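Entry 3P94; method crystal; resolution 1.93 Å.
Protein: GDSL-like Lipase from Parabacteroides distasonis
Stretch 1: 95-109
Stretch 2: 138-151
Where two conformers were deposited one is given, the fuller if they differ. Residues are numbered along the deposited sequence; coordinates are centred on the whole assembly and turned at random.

Stretch 1 (95-109) ALENVFGNLVSMAEL
Stretch 2 (138-151) DKVIQLNKWIKEYA

Two helices of one chain pack side by side, 96-109 and 138-151, their N-to-C directions 37° apart (signed crossing angle -37°) and their axes 10.2 Å apart at closest approach. Ala95 (phi/psi -69/141) is the N-cap of the first; from Leu96 onward both stretches keep helical torsions near -63/-41, with i to i+4 backbone bonds such as Val104 N to Phe100 O (2.9 Å). The register is set by Phe100 CA and Leu143 CA, 6.8 Å apart; Val104 CA and Tyr150 CA lie 8.2 Å apart, and Ala107 CA and Ala151 CA 9.4 Å, so the helices diverge toward their C-terminal ends. No direct hydrogen bond crosses; the 630 Å² contact is mainly apolar.

Leu96 (t, p) is a knob among Lys139, Gln142, Leu143 and Trp146: its CD2 is 3.5 Å from Lys139 O, its CG 3.7 Å from Trp146 CZ3. Leu143 (t, p) points CA-to-CB sideways, but its end comes nearer, placing CD2 3.8 Å from Val99 CG1 and CD1 4.0 Å from Phe100 CB. Leu103 (m, t) brings CD1 3.8 Å from CD1 of Ile147 (m, t).

Phe100 (t, chi2 65°) inserts among Leu143, Trp146, Ile147 and Tyr150. Trp146 (m, chi2 -26°) sets its CB over one face of that ring, 3.9 Å from the centroid, a CH-pi contact; Tyr150 CB sits at the ring's edge, 3.7 Å from Phe100 CZ. Tyr150 (t, chi2 81°) receives the edge of Phe100 on its face in an offset arrangement, centroids 6.0 Å apart and planes at 81°. Val104 (t) lays CG2 over a face of Tyr150, 4.2 Å from the ring centroid.

The tyrosine's hydroxyl end lies near Glu108, where one water links the helices, 2.5 Å from Tyr150 OH and donating to Glu108 OE2 at 2.6 Å; Glu108 (m, t, chi3 -11°) extends its carboxylate to meet it.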

ATOM      1  N   ALA A  95       6.651 -10.001 -13.733  1.00 17.54           N
ATOM      2  CA  ALA A  95       5.466  -9.879 -14.585  1.00 18.38           C
ATOM      3  C   ALA A  95       4.319  -9.309 -13.758  1.00 22.27           C
ATOM      4  O   ALA A  95       4.191  -9.630 -12.569  1.00 20.49           O
ATOM      5  CB  ALA A  95       5.085 -11.230 -15.178  1.00 19.60           C
ATOM      6  N   LEU A  96       3.512  -8.426 -14.367  1.00 19.64           N
ATOM      7  CA  LEU A  96       2.419  -7.743 -13.671  1.00 19.86           C
ATOM      8  C   LEU A  96       1.432  -8.729 -13.029  1.00 21.97           C
ATOM      9  O   LEU A  96       0.918  -8.435 -11.942  1.00 21.92           O
ATOM     10  CB  LEU A  96       1.697  -6.769 -14.613  1.00 20.77           C
ATOM     11  CG  LEU A  96       0.960  -5.599 -13.957  1.00 25.46           C
ATOM     12  CD1 LEU A  96       1.921  -4.657 -13.247  1.00 25.85           C
ATOM     13  CD2 LEU A  96       0.160  -4.831 -14.976  1.00 27.82           C
ATOM     14  N   GLU A  97       1.205  -9.898 -13.672  1.00 16.24           N
ATOM     15  CA  GLU A  97       0.324 -10.954 -13.157  0.50 15.79           C
ATOM     16  C   GLU A  97       0.856 -11.528 -11.831  1.00 18.29           C
ATOM     17  O   GLU A  97       0.065 -11.919 -10.973  1.00 18.69           O
ATOM     18  CB  GLU A  97       0.162 -12.087 -14.195  0.50 17.74           C
ATOM     19  CG  GLU A  97      -0.713 -11.716 -15.387  0.50 28.15           C
ATOM     20  CD  GLU A  97      -0.054 -11.075 -16.598  0.50 48.82           C
ATOM     21  OE1 GLU A  97       1.041 -10.484 -16.459  0.50 34.56           O
ATOM     22  OE2 GLU A  97      -0.661 -11.143 -17.692  0.50 48.46           O
ATOM     23  N   ASN A  98       2.189 -11.576 -11.664  1.00 14.33           N
ATOM     24  CA  ASN A  98       2.842 -12.102 -10.471  1.00 13.23           C
ATOM     25  C   ASN A  98       2.820 -11.076  -9.335  1.00 16.55           C
ATOM     26  O   ASN A  98       2.815 -11.464  -8.162  1.00 14.80           O
ATOM     27  CB  ASN A  98       4.260 -12.577 -10.804  1.00 15.21           C
ATOM     28  CG  ASN A  98       4.275 -13.800 -11.698  1.00 32.18           C
ATOM     29  OD1 ASN A  98       3.384 -14.649 -11.659  1.00 26.34           O
ATOM     30  ND2 ASN A  98       5.296 -13.922 -12.512  1.00 19.69           N
ATOM     31  N   VAL A  99       2.753  -9.773  -9.683  1.00 13.71           N
ATOM     32  CA  VAL A  99       2.589  -8.663  -8.734  1.00 13.14           C
ATOM     33  C   VAL A  99       1.190  -8.824  -8.127  1.00 17.69           C
ATOM     34  O   VAL A  99       1.038  -8.835  -6.900  1.00 17.51           O
ATOM     35  CB  VAL A  99       2.773  -7.286  -9.427  1.00 17.47           C
ATOM     36  CG1 VAL A  99       2.513  -6.129  -8.458  1.00 16.84           C
ATOM     37  CG2 VAL A  99       4.158  -7.169 -10.072  1.00 17.17           C
ATOM     38  N   PHE A 100       0.183  -9.028  -9.006  1.00 11.74           N
ATOM     39  CA  PHE A 100      -1.201  -9.269  -8.612  1.00 12.58           C
ATOM     40  C   PHE A 100      -1.294 -10.531  -7.731  1.00 16.55           C
ATOM     41  O   PHE A 100      -2.011 -10.513  -6.736  1.00 15.96           O
ATOM     42  CB  PHE A 100      -2.103  -9.396  -9.852  1.00 14.81           C
ATOM     43  CG  PHE A 100      -3.533  -9.781  -9.538  1.00 16.95           C
ATOM     44  CD1 PHE A 100      -4.353  -8.933  -8.809  1.00 18.92           C
ATOM     45  CD2 PHE A 100      -4.053 -11.002  -9.963  1.00 20.96           C
ATOM     46  CE1 PHE A 100      -5.669  -9.303  -8.503  1.00 20.18           C
ATOM     47  CE2 PHE A 100      -5.375 -11.365  -9.665  1.00 23.12           C
ATOM     48  CZ  PHE A 100      -6.172 -10.509  -8.944  1.00 20.13           C
ATOM     49  N   GLY A 101      -0.561 -11.585  -8.108  1.00 13.82           N
ATOM     50  CA  GLY A 101      -0.523 -12.856  -7.386  1.00 14.42           C
ATOM     51  C   GLY A 101      -0.063 -12.708  -5.950  1.00 17.15           C
ATOM     52  O   GLY A 101      -0.618 -13.350  -5.053  1.00 16.72           O
ATOM     53  N   ASN A 102       0.948 -11.849  -5.716  1.00 13.74           N
ATOM     54  CA  ASN A 102       1.454 -11.546  -4.380  1.00 13.00           C
ATOM     55  C   ASN A 102       0.366 -10.873  -3.538  1.00 16.52           C
ATOM     56  O   ASN A 102       0.237 -11.179  -2.348  1.00 14.45           O
ATOM     57  CB  ASN A 102       2.682 -10.648  -4.454  1.00 10.86           C
ATOM     58  CG  ASN A 102       3.970 -11.355  -4.763  1.00 19.44           C
ATOM     59  OD1 ASN A 102       4.118 -12.552  -4.563  1.00 16.10           O
ATOM     60  ND2 ASN A 102       4.954 -10.610  -5.201  1.00 19.33           N
ATOM     61  N   LEU A 103      -0.408  -9.951  -4.163  1.00 13.25           N
ATOM     62  CA  LEU A 103      -1.506  -9.252  -3.482  1.00 12.95           C
ATOM     63  C   LEU A 103      -2.613 -10.250  -3.122  1.00 15.55           C
ATOM     64  O   LEU A 103      -3.146 -10.170  -2.022  1.00 13.92           O
ATOM     65  CB  LEU A 103      -2.055  -8.097  -4.352  1.00 13.11           C
ATOM     66  CG  LEU A 103      -1.068  -6.928  -4.631  1.00 18.26           C
ATOM     67  CD1 LEU A 103      -1.542  -6.081  -5.810  1.00 19.39           C
ATOM     68  CD2 LEU A 103      -0.884  -6.048  -3.410  1.00 19.99           C
ATOM     69  N   VAL A 104      -2.915 -11.217  -4.020  1.00 12.45           N
ATOM     70  CA  VAL A 104      -3.921 -12.278  -3.778  1.00 12.34           C
ATOM     71  C   VAL A 104      -3.460 -13.169  -2.598  1.00 16.34           C
ATOM     72  O   VAL A 104      -4.271 -13.507  -1.733  1.00 13.93           O
ATOM     73  CB  VAL A 104      -4.215 -13.123  -5.047  1.00 16.66           C
ATOM     74  CG1 VAL A 104      -5.154 -14.298  -4.748  1.00 16.67           C
ATOM     75  CG2 VAL A 104      -4.794 -12.252  -6.158  1.00 16.73           C
ATOM     76  N   SER A 105      -2.164 -13.517  -2.550  1.00 12.73           N
ATOM     77  CA  SER A 105      -1.623 -14.331  -1.456  1.00 12.40           C
ATOM     78  C   SER A 105      -1.721 -13.572  -0.122  1.00 14.23           C
ATOM     79  O   SER A 105      -2.087 -14.186   0.874  1.00 13.98           O
ATOM     80  CB  SER A 105      -0.194 -14.745  -1.753  1.00 13.86           C
ATOM     81  OG  SER A 105      -0.210 -15.790  -2.707  1.00 20.12           O
HETATM   82  N   MSE A 106      -1.462 -12.233  -0.107  1.00 10.95           N
HETATM   83  CA  MSE A 106      -1.639 -11.415   1.114  1.00  8.42           C
HETATM   84  C   MSE A 106      -3.117 -11.430   1.549  1.00 14.05           C
HETATM   85  O   MSE A 106      -3.402 -11.628   2.736  1.00 14.58           O
HETATM   86  CB  MSE A 106      -1.167  -9.971   0.914  1.00  8.75           C
HETATM   87  CG  MSE A 106       0.358  -9.828   0.815  1.00 13.21           C
HETATM   88 SE   MSE A 106       0.862  -7.928   0.797  0.75 15.93          SE
HETATM   89  CE  MSE A 106       1.520  -7.844  -1.020  1.00 12.86           C
ATOM     90  N   ALA A 107      -4.054 -11.268   0.587  1.00 12.21           N
ATOM     91  CA  ALA A 107      -5.497 -11.280   0.863  1.00 12.74           C
ATOM     92  C   ALA A 107      -5.923 -12.617   1.460  1.00 17.39           C
ATOM     93  O   ALA A 107      -6.670 -12.636   2.438  1.00 17.67           O
ATOM     94  CB  ALA A 107      -6.292 -10.988  -0.416  1.00 14.17           C
ATOM     95  N   GLU A 108      -5.419 -13.730   0.905  1.00 14.24           N
ATOM     96  CA  GLU A 108      -5.764 -15.076   1.372  1.00 14.99           C
ATOM     97  C   GLU A 108      -5.181 -15.353   2.766  1.00 19.08           C
ATOM     98  O   GLU A 108      -5.857 -15.987   3.581  1.00 19.04           O
ATOM     99  CB  GLU A 108      -5.321 -16.134   0.359  1.00 17.08           C
ATOM    100  CG  GLU A 108      -6.169 -16.116  -0.909  1.00 25.16           C
ATOM    101  CD  GLU A 108      -5.945 -17.229  -1.917  1.00 35.26           C
ATOM    102  OE1 GLU A 108      -4.961 -17.991  -1.779  1.00 23.24           O
ATOM    103  OE2 GLU A 108      -6.773 -17.345  -2.845  1.00 23.62           O
ATOM    104  N   LEU A 109      -3.963 -14.860   3.057  1.00 15.82           N
ATOM    105  CA  LEU A 109      -3.351 -15.014   4.386  1.00 15.80           C
ATOM    106  C   LEU A 109      -4.135 -14.221   5.429  1.00 16.47           C
ATOM    107  O   LEU A 109      -4.349 -14.717   6.537  1.00 15.35           O
ATOM    108  CB  LEU A 109      -1.867 -14.572   4.392  1.00 15.48           C
ATOM    109  CG  LEU A 109      -0.865 -15.526   3.754  1.00 19.65           C
ATOM    110  CD1 LEU A 109       0.505 -14.879   3.688  1.00 20.21           C
ATOM    111  CD2 LEU A 109      -0.778 -16.868   4.510  1.00 19.80           C
ATOM    112  N   ASP A 138      -0.044   3.074 -17.803  1.00 23.30           N
ATOM    113  CA  ASP A 138      -0.998   2.032 -18.217  1.00 22.80           C
ATOM    114  C   ASP A 138      -0.841   0.746 -17.426  1.00 24.43           C
ATOM    115  O   ASP A 138      -1.810  -0.010 -17.320  1.00 23.26           O
ATOM    116  CB  ASP A 138      -0.868   1.737 -19.715  1.00 25.38           C
ATOM    117  CG  ASP A 138      -1.283   2.880 -20.620  1.00 36.58           C
ATOM    118  OD1 ASP A 138      -2.031   3.778 -20.152  1.00 35.57           O
ATOM    119  OD2 ASP A 138      -0.918   2.850 -21.808  1.00 45.32           O
ATOM    120  N   LYS A 139       0.365   0.492 -16.871  1.00 19.72           N
ATOM    121  CA  LYS A 139       0.652  -0.688 -16.039  1.00 18.24           C
ATOM    122  C   LYS A 139      -0.104  -0.551 -14.722  1.00 22.64           C
ATOM    123  O   LYS A 139      -0.739  -1.510 -14.274  1.00 21.15           O
ATOM    124  CB  LYS A 139       2.168  -0.851 -15.815  1.00 19.13           C
ATOM    125  CG  LYS A 139       2.912  -1.185 -17.107  1.00 26.48           C
ATOM    126  CD  LYS A 139       4.411  -0.991 -16.994  1.00 35.69           C
ATOM    127  CE  LYS A 139       5.116  -1.220 -18.308  1.00 41.96           C
ATOM    128  NZ  LYS A 139       4.993  -0.050 -19.217  1.00 47.20           N
ATOM    129  N   VAL A 140      -0.099   0.673 -14.140  1.00 20.18           N
ATOM    130  CA  VAL A 140      -0.847   1.009 -12.915  1.00 18.00           C
ATOM    131  C   VAL A 140      -2.354   0.764 -13.164  1.00 19.91           C
ATOM    132  O   VAL A 140      -3.008   0.134 -12.338  1.00 18.94           O
ATOM    133  CB  VAL A 140      -0.574   2.470 -12.473  1.00 21.36           C
ATOM    134  CG1 VAL A 140      -1.569   2.930 -11.403  1.00 20.76           C
ATOM    135  CG2 VAL A 140       0.863   2.622 -11.972  1.00 20.89           C
ATOM    136  N   ILE A 141      -2.876   1.232 -14.319  1.00 16.60           N
ATOM    137  CA  ILE A 141      -4.288   1.078 -14.675  1.00 16.90           C
ATOM    138  C   ILE A 141      -4.633  -0.415 -14.828  1.00 19.12           C
ATOM    139  O   ILE A 141      -5.669  -0.824 -14.315  1.00 17.22           O
ATOM    140  CB  ILE A 141      -4.654   1.930 -15.936  1.00 20.44           C
ATOM    141  CG1 ILE A 141      -4.730   3.431 -15.550  1.00 20.76           C
ATOM    142  CG2 ILE A 141      -5.972   1.474 -16.596  1.00 21.15           C
ATOM    143  CD1 ILE A 141      -4.452   4.376 -16.669  1.00 29.52           C
ATOM    144  N   GLN A 142      -3.763  -1.218 -15.489  1.00 17.07           N
ATOM    145  CA  GLN A 142      -4.016  -2.653 -15.676  1.00 17.94           C
ATOM    146  C   GLN A 142      -4.054  -3.388 -14.326  1.00 20.38           C
ATOM    147  O   GLN A 142      -4.989  -4.158 -14.069  1.00 19.62           O
ATOM    148  CB  GLN A 142      -2.984  -3.305 -16.618  1.00 19.71           C
ATOM    149  CG  GLN A 142      -3.187  -4.825 -16.810  1.00 22.19           C
ATOM    150  CD  GLN A 142      -4.509  -5.160 -17.460  1.00 40.68           C
ATOM    151  OE1 GLN A 142      -4.639  -5.131 -18.672  1.00 41.60           O
ATOM    152  NE2 GLN A 142      -5.528  -5.467 -16.670  1.00 32.04           N
ATOM    153  N   LEU A 143      -3.055  -3.134 -13.470  1.00 14.86           N
ATOM    154  CA  LEU A 143      -2.983  -3.745 -12.140  1.00 13.67           C
ATOM    155  C   LEU A 143      -4.219  -3.377 -11.321  1.00 17.69           C
ATOM    156  O   LEU A 143      -4.789  -4.265 -10.694  1.00 17.19           O
ATOM    157  CB  LEU A 143      -1.690  -3.333 -11.406  1.00 12.71           C
ATOM    158  CG  LEU A 143      -1.462  -3.917  -9.982  1.00 14.62           C
ATOM    159  CD1 LEU A 143      -1.563  -5.471  -9.953  1.00 14.57           C
ATOM    160  CD2 LEU A 143      -0.110  -3.502  -9.458  1.00 14.84           C
ATOM    161  N   ASN A 144      -4.652  -2.094 -11.357  1.00 14.42           N
ATOM    162  CA  ASN A 144      -5.829  -1.627 -10.616  1.00 14.46           C
ATOM    163  C   ASN A 144      -7.110  -2.299 -11.088  1.00 18.44           C
ATOM    164  O   ASN A 144      -7.984  -2.548 -10.268  1.00 16.13           O
ATOM    165  CB  ASN A 144      -5.970  -0.112 -10.694  1.00 17.02           C
ATOM    166  CG  ASN A 144      -5.005   0.624  -9.799  1.00 25.23           C
ATOM    167  OD1 ASN A 144      -4.379   0.030  -8.915  1.00 22.17           O
ATOM    168  ND2 ASN A 144      -4.883   1.937  -9.986  1.00 17.91           N
ATOM    169  N   LYS A 145      -7.202  -2.625 -12.397  1.00 16.80           N
ATOM    170  CA  LYS A 145      -8.353  -3.313 -12.972  1.00 17.43           C
ATOM    171  C   LYS A 145      -8.480  -4.694 -12.337  1.00 19.51           C
ATOM    172  O   LYS A 145      -9.580  -5.090 -11.948  1.00 18.48           O
ATOM    173  CB  LYS A 145      -8.210  -3.413 -14.503  1.00 20.67           C
ATOM    174  CG  LYS A 145      -9.512  -3.660 -15.215  1.00 40.75           C
ATOM    175  CD  LYS A 145      -9.289  -4.013 -16.676  1.00 52.02           C
ATOM    176  CE  LYS A 145     -10.574  -4.499 -17.313  1.00 59.75           C
ATOM    177  NZ  LYS A 145     -10.329  -5.115 -18.642  1.00 74.10           N
ATOM    178  N   TRP A 146      -7.342  -5.405 -12.207  1.00 16.13           N
ATOM    179  CA  TRP A 146      -7.270  -6.738 -11.597  1.00 15.99           C
ATOM    180  C   TRP A 146      -7.588  -6.686 -10.105  1.00 18.91           C
ATOM    181  O   TRP A 146      -8.360  -7.527  -9.626  1.00 16.67           O
ATOM    182  CB  TRP A 146      -5.893  -7.366 -11.817  1.00 14.58           C
ATOM    183  CG  TRP A 146      -5.609  -7.734 -13.244  1.00 16.61           C
ATOM    184  CD1 TRP A 146      -6.518  -8.037 -14.220  1.00 20.10           C
ATOM    185  CD2 TRP A 146      -4.316  -7.862 -13.845  1.00 16.85           C
ATOM    186  NE1 TRP A 146      -5.873  -8.358 -15.385  1.00 20.17           N
ATOM    187  CE2 TRP A 146      -4.515  -8.250 -15.186  1.00 21.68           C
ATOM    188  CE3 TRP A 146      -3.005  -7.690 -13.376  1.00 18.41           C
ATOM    189  CZ2 TRP A 146      -3.451  -8.472 -16.064  1.00 21.68           C
ATOM    190  CZ3 TRP A 146      -1.953  -7.915 -14.245  1.00 20.05           C
ATOM    191  CH2 TRP A 146      -2.179  -8.325 -15.562  1.00 21.48           C
ATOM    192  N   ILE A 147      -7.003  -5.706  -9.379  1.00 16.18           N
ATOM    193  CA  ILE A 147      -7.239  -5.522  -7.940  1.00 15.34           C
ATOM    194  C   ILE A 147      -8.730  -5.274  -7.689  1.00 19.18           C
ATOM    195  O   ILE A 147      -9.316  -5.938  -6.831  1.00 17.29           O
ATOM    196  CB  ILE A 147      -6.378  -4.375  -7.346  1.00 16.64           C
ATOM    197  CG1 ILE A 147      -4.865  -4.684  -7.439  1.00 16.93           C
ATOM    198  CG2 ILE A 147      -6.787  -4.079  -5.876  1.00 15.80           C
ATOM    199  CD1 ILE A 147      -3.947  -3.416  -7.149  1.00 19.64           C
ATOM    200  N   LYS A 148      -9.331  -4.318  -8.433  1.00 17.55           N
ATOM    201  CA  LYS A 148     -10.749  -3.968  -8.288  1.00 18.26           C
ATOM    202  C   LYS A 148     -11.671  -5.163  -8.571  1.00 22.39           C
ATOM    203  O   LYS A 148     -12.616  -5.389  -7.811  1.00 21.86           O
ATOM    204  CB  LYS A 148     -11.127  -2.786  -9.190  1.00 21.13           C
ATOM    205  CG  LYS A 148     -12.492  -2.194  -8.809  1.00 29.15           C
ATOM    206  CD  LYS A 148     -12.954  -1.112  -9.779  1.00 38.80           C
ATOM    207  CE  LYS A 148     -14.200  -0.419  -9.270  1.00 44.23           C
ATOM    208  NZ  LYS A 148     -15.346  -1.364  -9.090  1.00 41.94           N
ATOM    209  N   GLU A 149     -11.408  -5.912  -9.657  1.00 19.21           N
ATOM    210  CA  GLU A 149     -12.200  -7.084 -10.036  1.00 17.71           C
ATOM    211  C   GLU A 149     -12.101  -8.177  -8.956  1.00 20.36           C
ATOM    212  O   GLU A 149     -13.124  -8.766  -8.598  1.00 19.06           O
ATOM    213  CB  GLU A 149     -11.751  -7.609 -11.399  1.00 19.34           C
ATOM    214  CG  GLU A 149     -12.490  -6.957 -12.559  1.00 31.06           C
ATOM    215  CD  GLU A 149     -11.783  -6.920 -13.902  1.00 57.25           C
ATOM    216  OE1 GLU A 149     -10.894  -7.769 -14.145  1.00 49.81           O
ATOM    217  OE2 GLU A 149     -12.132  -6.040 -14.722  1.00 55.71           O
ATOM    218  N   TYR A 150     -10.893  -8.406  -8.403  1.00 17.55           N
ATOM    219  CA  TYR A 150     -10.673  -9.356  -7.307  1.00 17.56           C
ATOM    220  C   TYR A 150     -11.438  -8.914  -6.039  1.00 22.01           C
ATOM    221  O   TYR A 150     -12.108  -9.739  -5.414  1.00 21.18           O
ATOM    222  CB  TYR A 150      -9.170  -9.525  -6.995  1.00 17.60           C
ATOM    223  CG  TYR A 150      -8.904 -10.506  -5.870  1.00 18.72           C
ATOM    224  CD1 TYR A 150      -8.901 -11.878  -6.100  1.00 20.18           C
ATOM    225  CD2 TYR A 150      -8.704 -10.064  -4.565  1.00 19.53           C
ATOM    226  CE1 TYR A 150      -8.691 -12.784  -5.063  1.00 19.28           C
ATOM    227  CE2 TYR A 150      -8.513 -10.965  -3.515  1.00 20.36           C
ATOM    228  CZ  TYR A 150      -8.498 -12.323  -3.769  1.00 22.17           C
ATOM    229  OH  TYR A 150      -8.323 -13.199  -2.717  1.00 19.23           O
ATOM    230  N   ALA A 151     -11.324  -7.623  -5.662  1.00 18.80           N
ATOM    231  CA  ALA A 151     -11.989  -7.073  -4.480  1.00 18.31           C
ATOM    232  C   ALA A 151     -13.512  -7.217  -4.591  1.00 24.20           C
ATOM    233  O   ALA A 151     -14.138  -7.685  -3.637  1.00 25.47           O
ATOM    234  CB  ALA A 151     -11.602  -5.609  -4.297  1.00 18.59           C
TER
HETATM  235  O   HOH W   1      -8.624 -15.567  -3.442  1.00 19.43           O